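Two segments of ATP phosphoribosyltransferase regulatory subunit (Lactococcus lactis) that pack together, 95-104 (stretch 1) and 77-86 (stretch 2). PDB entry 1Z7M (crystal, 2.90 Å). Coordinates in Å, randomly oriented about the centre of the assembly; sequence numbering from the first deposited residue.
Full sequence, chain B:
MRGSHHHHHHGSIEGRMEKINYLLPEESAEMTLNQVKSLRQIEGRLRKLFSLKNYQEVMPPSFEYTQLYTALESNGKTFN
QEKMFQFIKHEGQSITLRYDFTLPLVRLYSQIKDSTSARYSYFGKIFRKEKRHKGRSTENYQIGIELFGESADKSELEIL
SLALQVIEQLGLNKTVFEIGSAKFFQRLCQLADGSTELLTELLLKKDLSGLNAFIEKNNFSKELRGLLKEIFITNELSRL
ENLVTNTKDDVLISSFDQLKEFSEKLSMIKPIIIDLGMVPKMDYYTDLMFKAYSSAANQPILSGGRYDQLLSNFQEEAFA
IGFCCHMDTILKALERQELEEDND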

ATOM      1  N   ILE B  95       3.936  -7.464  -0.130  1.00 61.51           N
ATOM      2  CA  ILE B  95       5.019  -7.880   0.754  1.00 59.71           C
ATOM      3  C   ILE B  95       4.670  -7.670   2.217  1.00 58.83           C
ATOM      4  O   ILE B  95       3.872  -6.799   2.579  1.00 58.76           O
ATOM      5  CB  ILE B  95       6.329  -7.132   0.475  1.00 58.27           C
ATOM      6  CG1 ILE B  95       6.110  -5.640   0.620  1.00 56.78           C
ATOM      7  CG2 ILE B  95       6.829  -7.467  -0.907  1.00 58.69           C
ATOM      8  CD1 ILE B  95       7.348  -4.859   0.522  1.00 54.72           C
ATOM      9  N   THR B  96       5.299  -8.460   3.070  1.00 57.83           N
ATOM     10  CA  THR B  96       5.029  -8.353   4.487  1.00 57.46           C
ATOM     11  C   THR B  96       6.301  -8.100   5.315  1.00 56.68           C
ATOM     12  O   THR B  96       7.393  -8.565   4.983  1.00 56.79           O
ATOM     13  CB  THR B  96       4.273  -9.632   4.985  1.00 57.92           C
ATOM     14  OG1 THR B  96       3.030  -9.761   4.276  1.00 58.11           O
ATOM     15  CG2 THR B  96       3.960  -9.536   6.468  1.00 58.69           C
ATOM     16  N   LEU B  97       6.136  -7.327   6.382  1.00 55.67           N
ATOM     17  CA  LEU B  97       7.215  -7.000   7.290  1.00 54.63           C
ATOM     18  C   LEU B  97       7.636  -8.274   8.003  1.00 54.55           C
ATOM     19  O   LEU B  97       6.784  -9.090   8.351  1.00 54.68           O
ATOM     20  CB  LEU B  97       6.728  -5.992   8.311  1.00 54.42           C
ATOM     21  CG  LEU B  97       7.794  -4.973   8.667  1.00 54.43           C
ATOM     22  CD1 LEU B  97       8.150  -4.208   7.449  1.00 54.97           C
ATOM     23  CD2 LEU B  97       7.292  -4.031   9.676  1.00 53.99           C
ATOM     24  N   ARG B  98       8.935  -8.448   8.244  1.00 54.58           N
ATOM     25  CA  ARG B  98       9.410  -9.672   8.883  1.00 54.55           C
ATOM     26  C   ARG B  98       8.423 -10.165   9.901  1.00 54.81           C
ATOM     27  O   ARG B  98       8.141  -9.473  10.869  1.00 54.45           O
ATOM     28  CB  ARG B  98      10.764  -9.478   9.552  1.00 53.89           C
ATOM     29  CG  ARG B  98      11.780 -10.525   9.100  1.00 53.69           C
ATOM     30  CD  ARG B  98      12.587 -11.071  10.261  1.00 52.31           C
ATOM     31  NE  ARG B  98      13.060  -9.997  11.125  1.00 50.83           N
ATOM     32  CZ  ARG B  98      13.983  -9.109  10.780  1.00 49.11           C
ATOM     33  NH1 ARG B  98      14.552  -9.164   9.586  1.00 48.07           N
ATOM     34  NH2 ARG B  98      14.304  -8.144  11.627  1.00 49.32           N
ATOM     35  N   TYR B  99       7.895 -11.360   9.664  1.00 55.75           N
ATOM     36  CA  TYR B  99       6.927 -11.967  10.561  1.00 56.99           C
ATOM     37  C   TYR B  99       7.500 -13.164  11.309  1.00 57.88           C
ATOM     38  O   TYR B  99       7.077 -13.467  12.428  1.00 58.53           O
ATOM     39  CB  TYR B  99       5.710 -12.438   9.778  1.00 57.83           C
ATOM     40  CG  TYR B  99       4.541 -12.832  10.650  1.00 59.35           C
ATOM     41  CD1 TYR B  99       3.757 -11.863  11.267  1.00 60.17           C
ATOM     42  CD2 TYR B  99       4.191 -14.168  10.825  1.00 60.05           C
ATOM     43  CE1 TYR B  99       2.648 -12.204  12.028  1.00 60.84           C
ATOM     44  CE2 TYR B  99       3.082 -14.524  11.590  1.00 60.77           C
ATOM     45  CZ  TYR B  99       2.313 -13.528  12.181  1.00 60.98           C
ATOM     46  OH  TYR B  99       1.188 -13.849  12.891  1.00 61.37           O
ATOM     47  N   ASP B 100       8.461 -13.841  10.693  1.00 58.03           N
ATOM     48  CA  ASP B 100       9.045 -15.025  11.297  1.00 58.20           C
ATOM     49  C   ASP B 100      10.521 -15.122  10.983  1.00 58.58           C
ATOM     50  O   ASP B 100      10.957 -14.681   9.928  1.00 58.77           O
ATOM     51  CB  ASP B 100       8.297 -16.262  10.785  1.00 57.74           C
ATOM     52  CG  ASP B 100       8.952 -17.560  11.200  1.00 57.86           C
ATOM     53  OD1 ASP B 100       9.717 -18.125  10.393  1.00 57.26           O
ATOM     54  OD2 ASP B 100       8.701 -18.017  12.335  1.00 57.87           O
ATOM     55  N   PHE B 101      11.291 -15.688  11.906  1.00 58.56           N
ATOM     56  CA  PHE B 101      12.729 -15.838  11.703  1.00 58.80           C
ATOM     57  C   PHE B 101      13.099 -17.228  11.190  1.00 59.27           C
ATOM     58  O   PHE B 101      14.093 -17.379  10.497  1.00 59.55           O
ATOM     59  CB  PHE B 101      13.501 -15.581  13.016  1.00 57.65           C
ATOM     60  CG  PHE B 101      13.983 -14.163  13.195  1.00 55.84           C
ATOM     61  CD1 PHE B 101      13.385 -13.321  14.126  1.00 55.36           C
ATOM     62  CD2 PHE B 101      15.056 -13.679  12.454  1.00 55.57           C
ATOM     63  CE1 PHE B 101      13.848 -12.012  14.323  1.00 54.26           C
ATOM     64  CE2 PHE B 101      15.527 -12.377  12.640  1.00 54.99           C
ATOM     65  CZ  PHE B 101      14.919 -11.541  13.580  1.00 54.26           C
ATOM     66  N   THR B 102      12.308 -18.243  11.530  1.00 59.50           N
ATOM     67  CA  THR B 102      12.620 -19.609  11.109  1.00 59.36           C
ATOM     68  C   THR B 102      12.524 -19.813   9.597  1.00 59.62           C
ATOM     69  O   THR B 102      13.462 -20.308   8.969  1.00 60.13           O
ATOM     70  CB  THR B 102      11.722 -20.635  11.826  1.00 58.19           C
ATOM     71  OG1 THR B 102      11.886 -20.492  13.234  1.00 57.65           O
ATOM     72  CG2 THR B 102      12.126 -22.031  11.470  1.00 57.05           C
ATOM     73  N   LEU B 103      11.397 -19.416   9.021  1.00 59.98           N
ATOM     74  CA  LEU B 103      11.170 -19.563   7.593  1.00 60.45           C
ATOM     75  C   LEU B 103      12.301 -19.085   6.703  1.00 60.77           C
ATOM     76  O   LEU B 103      12.760 -19.815   5.826  1.00 60.39           O
ATOM     77  CB  LEU B 103       9.882 -18.850   7.193  1.00 60.64           C
ATOM     78  CG  LEU B 103       8.662 -19.757   7.220  1.00 61.49           C
ATOM     79  CD1 LEU B 103       7.399 -18.986   6.845  1.00 62.07           C
ATOM     80  CD2 LEU B 103       8.915 -20.888   6.246  1.00 61.13           C
ATOM     81  N   PRO B 104      12.758 -17.842   6.892  1.00 61.24           N
ATOM     82  CA  PRO B 104      13.850 -17.342   6.051  1.00 61.53           C
ATOM     83  C   PRO B 104      15.181 -18.072   6.259  1.00 61.68           C
ATOM     84  O   PRO B 104      15.996 -18.148   5.347  1.00 62.29           O
ATOM     85  CB  PRO B 104      13.910 -15.856   6.409  1.00 61.25           C
ATOM     86  CG  PRO B 104      13.448 -15.835   7.818  1.00 61.46           C
ATOM     87  CD  PRO B 104      12.290 -16.802   7.822  1.00 61.02           C
TER
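Stretch 2, residues 77-86: KTFNQEKMFQ

The contact is built around the ring of Tyr99, which loses more area to the other stretch than any other residue here. Its chi1 is t, and its CA-to-CB bond points toward stretch 2. Met84, m at chi1 and extended beyond it, lays its side chain over one face of this ring: CG stands 3.5 Å from Tyr99 CD1 and 3.9 Å from the ring centroid, in a CH-pi contact. Phe79 meets the same ring at its edge, with CD1 3.9 Å from Tyr99 CE2 and the two planes inclined at 54°. The CA-to-CB bond of Phe79 runs sideways, but chi1 near -62° brings the end of the ring nearer, so that CE1 lies 3.9 Å from Asp100 CB and 4.1 Å from Leu103 CD1. The loop of stretch 2 thus reaches from the tyrosine to the first part of the helix.

Outward from this centre, where they pair, the two stretches run antiparallel. Stretch 2 is irregular until its last residue, Gln86, which pairs with Thr96 as a non-hydrogen-bonded bridge, their CA atoms 4.4 Å apart and their side chains on the same face. Thr96 CG2 also packs 3.5 Å from Met84 CB, continuing the apolar surface, while Leu97 CB rests 4.0 Å from Phe85 CB. The register is held by Leu97 N, which donates to Phe85 O at 3.0 Å and 166°, and supported by a CA-H...O contact from Gln86 CA to Ile95 O at 3.2 Å.

At the polar edge, Tyr99 OH donates to Thr78 O at 2.7 Å. Thr78 O also accepts from Asn80 N at 2.8 Å, so one backbone oxygen both shapes the loop and anchors the tyrosine. Within stretch 1, Asp100 OD1 caps the helix by accepting from Leu103 N at 2.5 Å.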

ATOM      1  N   LYS B  77      -2.112 -21.779  15.651  1.00 95.15           N
ATOM      2  CA  LYS B  77      -2.656 -20.473  15.249  1.00 94.50           C
ATOM      3  C   LYS B  77      -1.614 -19.324  15.252  1.00 93.69           C
ATOM      4  O   LYS B  77      -1.416 -18.619  16.247  1.00 93.89           O
ATOM      5  CB  LYS B  77      -3.795 -20.056  16.182  1.00 95.27           C
ATOM      6  CG  LYS B  77      -4.420 -18.713  15.838  1.00 95.68           C
ATOM      7  CD  LYS B  77      -5.540 -18.363  16.803  1.00 96.39           C
ATOM      8  CE  LYS B  77      -6.165 -17.021  16.460  1.00 97.03           C
ATOM      9  NZ  LYS B  77      -7.265 -16.664  17.397  1.00 97.70           N
ATOM     10  N   THR B  78      -0.962 -19.160  14.103  1.00 92.95           N
ATOM     11  CA  THR B  78       0.118 -18.186  14.020  1.00 92.12           C
ATOM     12  C   THR B  78       0.119 -17.449  12.694  1.00 91.54           C
ATOM     13  O   THR B  78      -0.075 -16.235  12.649  1.00 91.96           O
ATOM     14  CB  THR B  78       1.411 -18.936  14.302  1.00 92.17           C
ATOM     15  OG1 THR B  78       1.361 -20.221  13.692  1.00 91.85           O
ATOM     16  CG2 THR B  78       1.624 -19.098  15.796  1.00 92.10           C
ATOM     17  N   PHE B  79       0.317 -18.182  11.626  1.00 90.09           N
ATOM     18  CA  PHE B  79       0.377 -17.549  10.309  1.00 88.64           C
ATOM     19  C   PHE B  79      -1.000 -17.189   9.745  1.00 87.84           C
ATOM     20  O   PHE B  79      -1.524 -17.868   8.864  1.00 88.19           O
ATOM     21  CB  PHE B  79       1.131 -18.466   9.349  1.00 88.44           C
ATOM     22  CG  PHE B  79       2.558 -18.717   9.755  1.00 87.89           C
ATOM     23  CD1 PHE B  79       3.543 -17.763   9.517  1.00 86.90           C
ATOM     24  CD2 PHE B  79       2.915 -19.899  10.402  1.00 87.59           C
ATOM     25  CE1 PHE B  79       4.856 -17.984   9.907  1.00 85.96           C
ATOM     26  CE2 PHE B  79       4.231 -20.124  10.796  1.00 86.75           C
ATOM     27  CZ  PHE B  79       5.199 -19.163  10.548  1.00 85.98           C
ATOM     28  N   ASN B  80      -1.563 -16.100  10.263  1.00 86.57           N
ATOM     29  CA  ASN B  80      -2.877 -15.573   9.884  1.00 85.24           C
ATOM     30  C   ASN B  80      -2.649 -14.151   9.348  1.00 83.97           C
ATOM     31  O   ASN B  80      -2.118 -13.304  10.063  1.00 83.72           O
ATOM     32  CB  ASN B  80      -3.760 -15.576  11.138  1.00 85.44           C
ATOM     33  CG  ASN B  80      -5.052 -14.829  10.961  1.00 85.46           C
ATOM     34  OD1 ASN B  80      -5.737 -14.977   9.943  1.00 84.95           O
ATOM     35  ND2 ASN B  80      -5.411 -14.027  11.968  1.00 84.80           N
ATOM     36  N   GLN B  81      -3.045 -13.896   8.101  1.00 82.43           N
ATOM     37  CA  GLN B  81      -2.813 -12.595   7.476  1.00 80.88           C
ATOM     38  C   GLN B  81      -3.222 -11.364   8.231  1.00 79.59           C
ATOM     39  O   GLN B  81      -2.810 -10.263   7.882  1.00 79.33           O
ATOM     40  CB  GLN B  81      -3.458 -12.527   6.097  1.00 81.70           C
ATOM     41  CG  GLN B  81      -2.462 -12.641   4.977  1.00 82.97           C
ATOM     42  CD  GLN B  81      -3.054 -12.314   3.623  1.00 83.58           C
ATOM     43  OE1 GLN B  81      -3.524 -11.195   3.391  1.00 83.91           O
ATOM     44  NE2 GLN B  81      -3.038 -13.296   2.715  1.00 83.56           N
ATOM     45  N   GLU B  82      -4.028 -11.538   9.263  1.00 78.54           N
ATOM     46  CA  GLU B  82      -4.500 -10.407  10.039  1.00 77.91           C
ATOM     47  C   GLU B  82      -3.456  -9.729  10.914  1.00 76.89           C
ATOM     48  O   GLU B  82      -3.511  -8.520  11.102  1.00 76.90           O
ATOM     49  CB  GLU B  82      -5.661 -10.842  10.918  1.00 78.90           C
ATOM     50  CG  GLU B  82      -6.759 -11.544  10.178  1.00 80.80           C
ATOM     51  CD  GLU B  82      -7.749 -12.177  11.131  1.00 82.05           C
ATOM     52  OE1 GLU B  82      -8.705 -12.841  10.658  1.00 82.48           O
ATOM     53  OE2 GLU B  82      -7.561 -12.012  12.362  1.00 82.51           O
ATOM     54  N   LYS B  83      -2.510 -10.490  11.455  1.00 75.73           N
ATOM     55  CA  LYS B  83      -1.496  -9.907  12.329  1.00 74.26           C
ATOM     56  C   LYS B  83      -0.267  -9.403  11.587  1.00 73.05           C
ATOM     57  O   LYS B  83       0.702  -8.993  12.217  1.00 73.26           O
ATOM     58  CB  LYS B  83      -1.050 -10.925  13.378  1.00 74.98           C
ATOM     59  CG  LYS B  83      -2.153 -11.443  14.273  1.00 75.71           C
ATOM     60  CD  LYS B  83      -1.635 -12.583  15.145  1.00 76.29           C
ATOM     61  CE  LYS B  83      -2.676 -13.022  16.171  1.00 77.30           C
ATOM     62  NZ  LYS B  83      -2.978 -11.951  17.183  1.00 76.68           N
ATOM     63  N   MET B  84      -0.314  -9.425  10.259  1.00 71.67           N
ATOM     64  CA  MET B  84       0.807  -8.985   9.436  1.00 70.14           C
ATOM     65  C   MET B  84       0.707  -7.587   8.834  1.00 68.74           C
ATOM     66  O   MET B  84      -0.358  -7.156   8.385  1.00 68.25           O
ATOM     67  CB  MET B  84       1.022  -9.961   8.289  1.00 70.19           C
ATOM     68  CG  MET B  84       1.411 -11.337   8.708  1.00 70.49           C
ATOM     69  SD  MET B  84       1.314 -12.400   7.283  1.00 69.75           S
ATOM     70  CE  MET B  84       0.970 -13.940   8.079  1.00 70.49           C
ATOM     71  N   PHE B  85       1.838  -6.889   8.814  1.00 67.39           N
ATOM     72  CA  PHE B  85       1.904  -5.562   8.221  1.00 65.95           C
ATOM     73  C   PHE B  85       2.245  -5.774   6.766  1.00 65.75           C
ATOM     74  O   PHE B  85       3.315  -6.287   6.443  1.00 65.63           O
ATOM     75  CB  PHE B  85       2.993  -4.713   8.855  1.00 64.54           C
ATOM     76  CG  PHE B  85       2.720  -4.339  10.269  1.00 63.43           C
ATOM     77  CD1 PHE B  85       3.071  -5.191  11.305  1.00 63.23           C
ATOM     78  CD2 PHE B  85       2.128  -3.121  10.572  1.00 62.35           C
ATOM     79  CE1 PHE B  85       2.840  -4.830  12.627  1.00 63.11           C
ATOM     80  CE2 PHE B  85       1.894  -2.756  11.890  1.00 62.16           C
ATOM     81  CZ  PHE B  85       2.252  -3.612  12.919  1.00 62.30           C
ATOM     82  N   GLN B  86       1.345  -5.364   5.887  1.00 65.97           N
ATOM     83  CA  GLN B  86       1.561  -5.595   4.463  1.00 66.05           C
ATOM     84  C   GLN B  86       1.453  -4.342   3.672  1.00 66.38           C
ATOM     85  O   GLN B  86       0.840  -3.352   4.064  1.00 65.77           O
ATOM     86  CB  GLN B  86       0.582  -6.614   3.918  1.00 65.15           C
ATOM     87  CG  GLN B  86       0.095  -7.592   4.965  1.00 64.30           C
ATOM     88  CD  GLN B  86      -0.899  -8.576   4.391  1.00 63.90           C
TER